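Local coordinates for protein NADH kinase POS5, mitochondrial (PDB 3AFO) that phosphorylates NADH and, with about half the preference, NAD(+) at the expense of ATP in yeast mitochondria, making it a key source of the cellular reductant NADPH, at residues A[179-184]-A[234-239]; A[198-203]-A[240-245]; A[279-284]-A[316-321]. All blocks are in the same frame, centred on the assembly; numbering follows the deposited sequence.

Contact 1 of 3, residues A[179-184]-A[234-239]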
loop_
_atom_site.group_PDB
_atom_site.type_symbol
_atom_site.label_atom_id
_atom_site.label_comp_id
_atom_site.label_asym_id
_atom_site.label_seq_id
_atom_site.Cartn_x
_atom_site.Cartn_y
_atom_site.Cartn_z
ATOM N N THR A 179 -8.283 -24.002 8.999
ATOM C CA THR A 179 -8.586 -23.740 10.403
ATOM C C THR A 179 -9.793 -22.812 10.545
ATOM O O THR A 179 -10.172 -22.135 9.590
ATOM C CB THR A 179 -7.363 -23.139 11.123
ATOM O OG1 THR A 179 -7.690 -22.871 12.492
ATOM C CG2 THR A 179 -6.943 -21.860 10.444
ATOM N N ARG A 180 -10.395 -22.803 11.733
ATOM C CA ARG A 180 -11.554 -21.968 12.035
ATOM C C ARG A 180 -11.237 -21.017 13.184
ATOM O O ARG A 180 -10.503 -21.381 14.114
ATOM C CB ARG A 180 -12.738 -22.834 12.471
ATOM C CG ARG A 180 -13.461 -23.574 11.361
ATOM C CD ARG A 180 -14.802 -24.126 11.861
ATOM N NE ARG A 180 -14.623 -25.202 12.837
ATOM C CZ ARG A 180 -15.618 -25.843 13.455
ATOM N NH1 ARG A 180 -16.886 -25.531 13.196
ATOM N NH2 ARG A 180 -15.343 -26.807 14.330
ATOM N N LEU A 181 -11.812 -19.815 13.117
ATOM C CA LEU A 181 -11.796 -18.871 14.230
ATOM C C LEU A 181 -13.094 -18.961 15.043
ATOM O O LEU A 181 -14.142 -19.385 14.535
ATOM C CB LEU A 181 -11.609 -17.435 13.735
ATOM C CG LEU A 181 -10.298 -17.016 13.063
ATOM C CD1 LEU A 181 -10.370 -15.553 12.636
ATOM C CD2 LEU A 181 -9.107 -17.238 13.972
ATOM N N GLU A 182 -13.002 -18.564 16.305
ATOM C CA GLU A 182 -14.166 -18.423 17.168
ATOM C C GLU A 182 -14.312 -16.971 17.554
ATOM O O GLU A 182 -13.345 -16.339 17.982
ATOM C CB GLU A 182 -14.003 -19.257 18.434
ATOM C CG GLU A 182 -14.147 -20.738 18.238
ATOM C CD GLU A 182 -14.159 -21.489 19.567
ATOM O OE1 GLU A 182 -14.238 -20.844 20.638
ATOM O OE2 GLU A 182 -14.079 -22.726 19.535
ATOM N N CYS A 183 -15.512 -16.436 17.372
ATOM C CA CYS A 183 -15.850 -15.106 17.856
ATOM C C CYS A 183 -16.753 -15.243 19.084
ATOM O O CYS A 183 -17.811 -15.875 19.014
ATOM C CB CYS A 183 -16.558 -14.301 16.765
ATOM S SG CYS A 183 -17.126 -12.675 17.273
ATOM N N HIS A 184 -16.325 -14.664 20.201
ATOM C CA HIS A 184 -17.128 -14.621 21.424
ATOM C C HIS A 184 -17.614 -13.192 21.629
ATOM O O HIS A 184 -16.813 -12.295 21.901
ATOM C CB HIS A 184 -16.288 -15.060 22.628
ATOM C CG HIS A 184 -15.887 -16.503 22.598
ATOM N ND1 HIS A 184 -15.156 -17.055 21.567
ATOM C CD2 HIS A 184 -16.105 -17.504 23.480
ATOM C CE1 HIS A 184 -14.953 -18.337 21.810
ATOM N NE2 HIS A 184 -15.513 -18.632 22.968
ATOM N N LEU A 234 -10.583 -9.606 11.192
ATOM C CA LEU A 234 -9.757 -10.697 11.678
ATOM C C LEU A 234 -10.023 -11.886 10.765
ATOM O O LEU A 234 -11.178 -12.308 10.628
ATOM C CB LEU A 234 -10.131 -11.047 13.120
ATOM C CG LEU A 234 -10.021 -9.831 14.056
ATOM C CD1 LEU A 234 -10.687 -10.046 15.381
ATOM C CD2 LEU A 234 -8.567 -9.402 14.251
ATOM N N ALA A 235 -8.975 -12.420 10.132
ATOM C CA ALA A 235 -9.165 -13.414 9.078
ATOM C C ALA A 235 -8.297 -14.634 9.292
ATOM O O ALA A 235 -7.203 -14.549 9.863
ATOM C CB ALA A 235 -8.893 -12.808 7.694
ATOM N N THR A 236 -8.807 -15.776 8.853
ATOM C CA THR A 236 -7.985 -16.964 8.717
ATOM C C THR A 236 -7.135 -16.760 7.468
ATOM O O THR A 236 -7.419 -15.866 6.669
ATOM C CB THR A 236 -8.853 -18.203 8.457
ATOM O OG1 THR A 236 -9.622 -17.979 7.270
ATOM C CG2 THR A 236 -9.797 -18.479 9.637
ATOM N N PRO A 237 -6.116 -17.618 7.272
ATOM C CA PRO A 237 -5.372 -17.654 6.011
ATOM C C PRO A 237 -6.303 -17.874 4.815
ATOM O O PRO A 237 -6.116 -17.244 3.769
ATOM C CB PRO A 237 -4.443 -18.851 6.204
ATOM C CG PRO A 237 -4.155 -18.793 7.717
ATOM C CD PRO A 237 -5.529 -18.531 8.277
ATOM N N THR A 238 -7.308 -18.735 4.976
ATOM C CA THR A 238 -8.351 -18.885 3.948
ATOM C C THR A 238 -8.995 -17.522 3.625
ATOM O O THR A 238 -9.181 -17.170 2.457
ATOM C CB THR A 238 -9.429 -19.920 4.390
ATOM O OG1 THR A 238 -8.826 -21.220 4.416
ATOM C CG2 THR A 238 -10.615 -19.938 3.423
ATOM N N GLY A 239 -9.285 -16.740 4.662
ATOM C CA GLY A 239 -9.893 -15.416 4.484
ATOM C C GLY A 239 -8.948 -14.310 4.035
ATOM O O GLY A 239 -9.395 -13.188 3.785
#

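Contact 2 of 3, residues A[198-203]-A[240-245]. With NAI (1,4-dihydronicotinamide adenine dinucleotide), chain C.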
loop_
_atom_site.group_PDB
_atom_site.type_symbol
_atom_site.label_atom_id
_atom_site.label_comp_id
_atom_site.label_asym_id
_atom_site.label_seq_id
_atom_site.Cartn_x
_atom_site.Cartn_y
_atom_site.Cartn_z
ATOM N N ALA A 198 -15.952 -18.999 12.308
ATOM C CA ALA A 198 -15.590 -18.347 11.049
ATOM C C ALA A 198 -14.594 -19.155 10.245
ATOM O O ALA A 198 -13.560 -19.581 10.759
ATOM C CB ALA A 198 -15.040 -16.936 11.303
ATOM N N MET A 199 -14.900 -19.331 8.962
ATOM C CA MET A 199 -13.976 -19.955 8.027
ATOM C C MET A 199 -13.115 -18.894 7.317
ATOM O O MET A 199 -11.938 -19.130 7.028
ATOM C CB MET A 199 -14.786 -20.758 7.010
ATOM C CG MET A 199 -14.032 -21.306 5.861
ATOM S SD MET A 199 -15.097 -22.452 4.963
ATOM C CE MET A 199 -13.890 -23.058 3.807
ATOM N N ASN A 200 -13.733 -17.751 7.036
ATOM C CA ASN A 200 -13.097 -16.619 6.362
ATOM C C ASN A 200 -12.628 -15.580 7.360
ATOM O O ASN A 200 -11.420 -15.330 7.520
ATOM C CB ASN A 200 -14.106 -15.935 5.438
ATOM C CG ASN A 200 -13.860 -16.184 3.970
ATOM O OD1 ASN A 200 -14.513 -15.551 3.133
ATOM N ND2 ASN A 200 -12.940 -17.083 3.634
ATOM N N ASP A 201 -13.596 -14.943 8.005
ATOM C CA ASP A 201 -13.296 -13.779 8.803
ATOM C C ASP A 201 -14.359 -13.364 9.792
ATOM O O ASP A 201 -15.518 -13.793 9.725
ATOM C CB ASP A 201 -12.959 -12.589 7.887
ATOM C CG ASP A 201 -13.935 -12.431 6.728
ATOM O OD1 ASP A 201 -15.153 -12.715 6.882
ATOM O OD2 ASP A 201 -13.470 -11.994 5.651
ATOM N N ILE A 202 -13.929 -12.503 10.707
ATOM C CA ILE A 202 -14.790 -11.800 11.625
ATOM C C ILE A 202 -14.471 -10.329 11.425
ATOM O O ILE A 202 -13.292 -9.932 11.480
ATOM C CB ILE A 202 -14.494 -12.217 13.077
ATOM C CG1 ILE A 202 -14.823 -13.708 13.249
ATOM C CG2 ILE A 202 -15.288 -11.329 14.080
ATOM C CD1 ILE A 202 -13.850 -14.478 14.140
ATOM N N PHE A 203 -15.491 -9.514 11.183
ATOM C CA PHE A 203 -15.223 -8.079 11.007
ATOM C C PHE A 203 -16.227 -7.135 11.621
ATOM O O PHE A 203 -17.391 -7.481 11.817
ATOM C CB PHE A 203 -14.897 -7.697 9.539
ATOM C CG PHE A 203 -15.998 -7.972 8.549
ATOM C CD1 PHE A 203 -16.961 -7.007 8.265
ATOM C CD2 PHE A 203 -16.031 -9.162 7.848
ATOM C CE1 PHE A 203 -17.961 -7.259 7.320
ATOM C CE2 PHE A 203 -17.034 -9.412 6.893
ATOM C CZ PHE A 203 -17.992 -8.463 6.638
ATOM N N SER A 240 -7.650 -14.611 3.941
ATOM C CA SER A 240 -6.660 -13.610 3.486
ATOM C C SER A 240 -6.922 -13.154 2.045
ATOM O O SER A 240 -6.581 -12.035 1.665
ATOM C CB SER A 240 -5.216 -14.123 3.628
ATOM O OG SER A 240 -4.910 -15.100 2.642
ATOM N N THR A 241 -7.550 -14.012 1.256
ATOM C CA THR A 241 -7.895 -13.647 -0.113
ATOM C C THR A 241 -9.291 -13.022 -0.223
ATOM O O THR A 241 -9.748 -12.703 -1.322
ATOM C CB THR A 241 -7.741 -14.857 -1.066
ATOM O OG1 THR A 241 -8.444 -15.989 -0.529
ATOM C CG2 THR A 241 -6.268 -15.215 -1.217
ATOM N N ALA A 242 -9.947 -12.810 0.915
ATOM C CA ALA A 242 -11.319 -12.265 0.927
ATOM C C ALA A 242 -11.299 -10.773 1.317
ATOM O O ALA A 242 -10.499 -10.011 0.743
ATOM C CB ALA A 242 -12.211 -13.105 1.848
ATOM N N TYR A 243 -12.134 -10.336 2.263
ATOM C CA TYR A 243 -12.177 -8.905 2.647
ATOM C C TYR A 243 -10.783 -8.330 2.969
ATOM O O TYR A 243 -10.448 -7.209 2.574
ATOM C CB TYR A 243 -13.106 -8.694 3.861
ATOM C CG TYR A 243 -13.751 -7.318 4.004
ATOM C CD1 TYR A 243 -14.814 -7.134 4.901
ATOM C CD2 TYR A 243 -13.327 -6.215 3.253
ATOM C CE1 TYR A 243 -15.423 -5.906 5.061
ATOM C CE2 TYR A 243 -13.944 -4.954 3.397
ATOM C CZ TYR A 243 -14.993 -4.819 4.308
ATOM O OH TYR A 243 -15.633 -3.615 4.470
ATOM N N SER A 244 -9.970 -9.102 3.686
ATOM C CA SER A 244 -8.640 -8.652 4.084
ATOM C C SER A 244 -7.789 -8.252 2.864
ATOM O O SER A 244 -7.061 -7.255 2.911
ATOM C CB SER A 244 -7.944 -9.742 4.902
ATOM O OG SER A 244 -6.645 -9.337 5.278
ATOM N N LEU A 245 -7.905 -9.021 1.776
ATOM C CA LEU A 245 -7.200 -8.713 0.514
ATOM C C LEU A 245 -7.628 -7.366 -0.049
ATOM O O LEU A 245 -6.793 -6.537 -0.414
ATOM C CB LEU A 245 -7.439 -9.801 -0.539
ATOM C CG LEU A 245 -6.459 -9.817 -1.727
ATOM C CD1 LEU A 245 -5.079 -10.258 -1.256
ATOM C CD2 LEU A 245 -6.949 -10.710 -2.844
HETATM P PA NAI C . -20.290 -11.926 -1.200
HETATM O O1A NAI C . -20.729 -12.568 -2.482
HETATM O O2A NAI C . -20.992 -10.502 -0.869
HETATM O O5B NAI C . -18.764 -11.584 -1.199
HETATM C C5B NAI C . -17.932 -12.540 -1.649
HETATM C C4B NAI C . -17.045 -11.961 -2.691
HETATM O O4B NAI C . -15.757 -12.279 -2.098
HETATM C C3B NAI C . -17.298 -12.956 -3.819
HETATM O O3B NAI C . -16.740 -12.448 -5.032
HETATM C C2B NAI C . -16.514 -14.169 -3.313
HETATM O O2B NAI C . -16.086 -15.007 -4.378
HETATM C C1B NAI C . -15.283 -13.510 -2.692
HETATM N N9A NAI C . -14.699 -14.360 -1.616
HETATM C C8A NAI C . -15.304 -14.800 -0.507
HETATM N N7A NAI C . -14.436 -15.541 0.201
HETATM C C5A NAI C . -13.271 -15.549 -0.449
HETATM C C6A NAI C . -12.020 -16.123 -0.215
HETATM N N6A NAI C . -11.759 -16.865 0.881
HETATM N N1A NAI C . -11.050 -15.921 -1.128
HETATM C C2A NAI C . -11.252 -15.200 -2.221
HETATM N N3A NAI C . -12.427 -14.641 -2.471
HETATM C C4A NAI C . -13.448 -14.802 -1.610
HETATM O O3 NAI C . -20.616 -12.848 0.142
HETATM P PN NAI C . -20.145 -14.377 0.289
HETATM O O1N NAI C . -19.823 -14.949 -1.059
HETATM O O2N NAI C . -21.131 -14.972 1.216
HETATM O O5D NAI C . -18.711 -14.319 1.070
HETATM C C5D NAI C . -18.594 -13.655 2.317
HETATM C C4D NAI C . -17.280 -12.892 2.363
HETATM O O4D NAI C . -17.492 -11.658 1.638
HETATM C C3D NAI C . -16.921 -12.393 3.753
HETATM O O3D NAI C . -16.282 -13.423 4.519
HETATM C C2D NAI C . -15.942 -11.245 3.415
HETATM O O2D NAI C . -14.590 -11.724 3.487
HETATM C C1D NAI C . -16.299 -10.920 1.935
HETATM N N1N NAI C . -16.562 -9.474 1.844
HETATM C C2N NAI C . -15.690 -8.717 1.069
HETATM C C3N NAI C . -15.850 -7.347 0.949
HETATM C C7N NAI C . -14.853 -6.567 0.055
HETATM O O7N NAI C . -14.950 -5.356 -0.135
HETATM N N7N NAI C . -13.905 -7.300 -0.494
HETATM C C4N NAI C . -16.909 -6.724 1.621
HETATM C C5N NAI C . -17.801 -7.473 2.416
HETATM C C6N NAI C . -17.635 -8.853 2.544
HETATM O O HOH W 1 -10.947 -11.384 5.226
#

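Contact 3 of 3, residues A[279-284]-A[316-321]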
loop_
_atom_site.group_PDB
_atom_site.type_symbol
_atom_site.label_atom_id
_atom_site.label_comp_id
_atom_site.label_asym_id
_atom_site.label_seq_id
_atom_site.Cartn_x
_atom_site.Cartn_y
_atom_site.Cartn_z
ATOM N N SER A 279 -1.997 -18.957 18.136
ATOM C CA SER A 279 -2.209 -19.059 19.583
ATOM C C SER A 279 -2.736 -17.781 20.247
ATOM O O SER A 279 -3.056 -17.786 21.444
ATOM C CB SER A 279 -0.892 -19.476 20.249
ATOM O OG SER A 279 0.165 -18.562 19.905
ATOM N N SER A 280 -2.826 -16.693 19.479
ATOM C CA SER A 280 -3.192 -15.361 19.997
ATOM C C SER A 280 -4.583 -15.274 20.614
ATOM O O SER A 280 -5.489 -15.970 20.193
ATOM C CB SER A 280 -3.115 -14.321 18.880
ATOM O OG SER A 280 -1.787 -14.147 18.454
ATOM N N HIS A 281 -4.724 -14.388 21.596
ATOM C CA HIS A 281 -5.987 -14.078 22.240
ATOM C C HIS A 281 -6.267 -12.621 21.888
ATOM O O HIS A 281 -5.485 -11.725 22.229
ATOM C CB HIS A 281 -5.834 -14.263 23.757
ATOM C CG HIS A 281 -7.047 -13.888 24.550
ATOM N ND1 HIS A 281 -7.284 -12.600 24.985
ATOM C CD2 HIS A 281 -8.088 -14.634 24.998
ATOM C CE1 HIS A 281 -8.420 -12.567 25.662
ATOM N NE2 HIS A 281 -8.928 -13.790 25.687
ATOM N N ILE A 282 -7.352 -12.385 21.170
ATOM C CA ILE A 282 -7.653 -11.052 20.669
ATOM C C ILE A 282 -8.946 -10.576 21.290
ATOM O O ILE A 282 -9.950 -11.296 21.271
ATOM C CB ILE A 282 -7.784 -11.026 19.122
ATOM C CG1 ILE A 282 -6.495 -11.567 18.472
ATOM C CG2 ILE A 282 -8.095 -9.588 18.631
ATOM C CD1 ILE A 282 -6.583 -11.852 16.968
ATOM N N ARG A 283 -8.906 -9.379 21.860
ATOM C CA ARG A 283 -10.102 -8.736 22.374
ATOM C C ARG A 283 -10.235 -7.365 21.737
ATOM O O ARG A 283 -9.261 -6.589 21.708
ATOM C CB ARG A 283 -10.048 -8.622 23.912
ATOM C CG ARG A 283 -11.238 -7.871 24.531
ATOM C CD ARG A 283 -11.203 -7.931 26.055
ATOM N NE ARG A 283 -10.084 -7.191 26.632
ATOM C CZ ARG A 283 -10.184 -5.977 27.164
ATOM N NH1 ARG A 283 -11.357 -5.350 27.190
ATOM N NH2 ARG A 283 -9.114 -5.386 27.674
ATOM N N ILE A 284 -11.433 -7.082 21.222
ATOM C CA ILE A 284 -11.757 -5.772 20.657
ATOM C C ILE A 284 -12.998 -5.169 21.340
ATOM O O ILE A 284 -14.077 -5.755 21.310
ATOM C CB ILE A 284 -11.927 -5.823 19.108
ATOM C CG1 ILE A 284 -10.653 -6.379 18.446
ATOM C CG2 ILE A 284 -12.295 -4.426 18.557
ATOM C CD1 ILE A 284 -10.721 -6.496 16.913
ATOM N N GLU A 316 -17.845 -6.051 23.583
ATOM C CA GLU A 316 -16.532 -6.577 23.185
ATOM C C GLU A 316 -16.697 -7.861 22.420
ATOM O O GLU A 316 -17.623 -8.647 22.698
ATOM C CB GLU A 316 -15.659 -6.923 24.389
ATOM C CG GLU A 316 -15.444 -5.855 25.422
ATOM C CD GLU A 316 -14.793 -6.438 26.662
ATOM O OE1 GLU A 316 -15.045 -7.623 26.959
ATOM O OE2 GLU A 316 -14.033 -5.728 27.344
ATOM N N ILE A 317 -15.783 -8.097 21.480
ATOM C CA ILE A 317 -15.608 -9.428 20.917
ATOM C C ILE A 317 -14.260 -10.006 21.329
ATOM O O ILE A 317 -13.277 -9.276 21.433
ATOM C CB ILE A 317 -15.787 -9.477 19.360
ATOM C CG1 ILE A 317 -14.831 -8.507 18.639
ATOM C CG2 ILE A 317 -17.250 -9.181 18.978
ATOM C CD1 ILE A 317 -14.765 -8.725 17.105
ATOM N N TYR A 318 -14.247 -11.315 21.585
ATOM C CA TYR A 318 -13.034 -12.082 21.836
ATOM C C TYR A 318 -12.848 -13.025 20.662
ATOM O O TYR A 318 -13.791 -13.709 20.253
ATOM C CB TYR A 318 -13.151 -12.907 23.119
ATOM C CG TYR A 318 -13.258 -12.094 24.380
ATOM C CD1 TYR A 318 -12.182 -11.995 25.265
ATOM C CD2 TYR A 318 -14.442 -11.420 24.697
ATOM C CE1 TYR A 318 -12.287 -11.239 26.441
ATOM C CE2 TYR A 318 -14.559 -10.672 25.867
ATOM C CZ TYR A 318 -13.482 -10.587 26.731
ATOM O OH TYR A 318 -13.612 -9.827 27.867
ATOM N N VAL A 319 -11.647 -13.046 20.096
ATOM C CA VAL A 319 -11.391 -13.867 18.923
ATOM C C VAL A 319 -10.188 -14.753 19.162
ATOM O O VAL A 319 -9.110 -14.273 19.537
ATOM C CB VAL A 319 -11.212 -13.012 17.637
ATOM C CG1 VAL A 319 -10.834 -13.896 16.460
ATOM C CG2 VAL A 319 -12.495 -12.243 17.312
ATOM N N ILE A 320 -10.388 -16.049 18.959
ATOM C CA ILE A 320 -9.342 -17.042 19.129
ATOM C C ILE A 320 -9.475 -18.069 18.011
ATOM O O ILE A 320 -10.527 -18.187 17.378
ATOM C CB ILE A 320 -9.438 -17.798 20.515
ATOM C CG1 ILE A 320 -10.835 -18.418 20.736
ATOM C CG2 ILE A 320 -9.040 -16.897 21.692
ATOM C CD1 ILE A 320 -10.887 -19.507 21.857
ATOM N N ASN A 321 -8.402 -18.818 17.780
ATOM C CA ASN A 321 -8.453 -19.994 16.934
ATOM C C ASN A 321 -9.204 -21.100 17.669
ATOM O O ASN A 321 -9.183 -21.149 18.904
ATOM C CB ASN A 321 -7.031 -20.464 16.624
ATOM C CG ASN A 321 -6.964 -21.346 15.400
ATOM O OD1 ASN A 321 -6.349 -22.412 15.421
ATOM N ND2 ASN A 321 -7.600 -20.907 14.324
HETATM O O HOH W 2 -6.135 -18.359 19.425
#

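Contact 1 of 3, residues A[179-184]-A[234-239]
The two sheets of the C-terminal β-sandwich face each other here: residues 179-184, on strand 174-186, lie over the end of strand 231-235 and the turn that follows it. The contact is van der Waals packing, methyl groups against side chains and backbone; the nearest CA atoms, those of Leu181 and Thr236, are 7.0 Å apart. Thr179 comes first. Its carbonyl O stands 3.7 Å from CG2 of Thr236, and its own methyl CG2 rests 4.2 Å from CD of Pro237, while its hydroxyl turns to Asn321 ND2. Arg180 then carries its side chain to the other side, where the guanidinium meets Glu322 in a salt bridge and the carbonyl oxygens of Phe134 and Thr137. Leu181 swings back toward the second sheet and has the largest share of the packing. With CG anti to the carbonyl carbon (chi1 -66°), its CG sits 3.8 Å from CG2 of Thr236, the two side chains passing alongside in opposite directions. CD1 of Leu181 extends further, to 3.9 Å from O of Leu234. Cys183 packs on Ile202 and Ile317. Thr236 thus splits its two branches: CG2 serves the sandwich interior, whereas OG1, held in the crowded position between N and the carbonyl carbon (chi1 58°), is hydrogen-bonded to the carbonyl of Met199, with that of Asn200 also within bonding reach. An alanine here would lack both branches, and would probably leave Leu181 less well packed and the turn toward the NADH-binding Thr238 less firmly set. That turn is an ST motif, in which the N-H of Gly239 donates to Thr236 OG1 at 2.9 Å.

Contact 2 of 3, residues A[198-203]-A[240-245]
This contact, part direct and part through the ligand, lines the NADH pocket, where the start of strand 201-205, with the Asn-Asp pair of the NE/D motif of NAD kinases, faces the N-terminus of helix 243-246. The nicotinamide ribose of NADH lies between the two segments. Asp201, its CG in the crowded position between backbone N and carbonyl carbon, takes a very short bond from O2D to OD2, 2.5 Å. Its OD1 stands 2.7 Å from O3D. The same O2D accepts the N-H of Tyr243 at 3.1 Å, so the first turn of the helix and the carboxylate grip one hydroxyl together, which would probably polarise it. A water joins OD2 of Asp201 to the N-H of Ser244. Tyr243 and Phe203 form a T-shaped pair, planes at 88°, the Tyr243 edge directed at the Phe203 face with CD1 above its centre. One face of Tyr243 carries the dihydronicotinamide, C4N lying 3.6 Å above the ring plane near its centre. The phenol OH is held by Asp230 and Arg206 of the second subunit, so a neighbouring subunit helps to fix the ring that the nicotinamide packs on. At the adenine end, Thr241 OG1 donates to N1A over 2.7 Å.

Contact 3 of 3, residues A[279-284]-A[316-321]
An antiparallel β-ladder joins strands 282-286 and 316-321 in the sheet of the C-terminal β-sandwich that also holds strands 174-186 and 213-219. Ile282 and Val319 make a hydrogen-bonded pair, with Val319 N donating to Ile282 O at 2.7 Å and Ile282 N to Val319 O at 3.1 Å. Ile284 and Ile317 form the next such pair, in which Ile284 N points nearly along the C=O axis of Ile317. Between them, Arg283 and Tyr318 are a non-hydrogen-bonded pair with CA atoms 4.5 Å apart, and their side chains run alongside each other. Arg283 leaves the backbone extended, CG anti to N, so that CG lies over the Tyr318 face in a CH-pi contact, 4.2 Å from the ring centroid, offset toward the rim. The bend at chi3 (67°) then brings NH1 to Glu316 OE2, 2.7 Å away, in a salt bridge. The carboxylate oxygen lies near the guanidinium plane, but the bond meets it from above the carboxylate plane, the two planes being 59° apart. Tyr318 OH donates a weak bond to the other oxygen, OE1, so both carboxylate oxygens are engaged. At the Tyr318 edge, NE2 of His281 approaches to 3.7 Å from CD1. Beyond the Ile282-Val319 pair, a water links Ser280 O to Asn321 N. Phe218 on strand 213-219 makes a cation-pi contact with Arg283, while the opposite face, with Ile284, Ile317 and Val319, packs on Ile202 and Leu204 of strand 201-205 and Val232 and Leu234 of strand 231-235.

How the contacts relate
All three contacts belong to the C-terminal β-sandwich. Contacts 1 and 2 have centres about 7 Å apart and alternate along the chain, 179-184 and 198-203 preceding 234-239 and 240-245; contact 3 follows both, its centre about 10 Å from that of contact 1 and 15 Å from that of contact 2. Strands 201-205 and 231-235 are neighbours in one sheet, as 174-186 and 316-321 are in the other. Contact 3 builds the latter, contact 1 joins the sheets, and contact 2 lies at the NADH-binding end. Ile202, packing on Val319 and Ile317, connects the strand that carries the ligand-binding Asp201 with the sandwich interior.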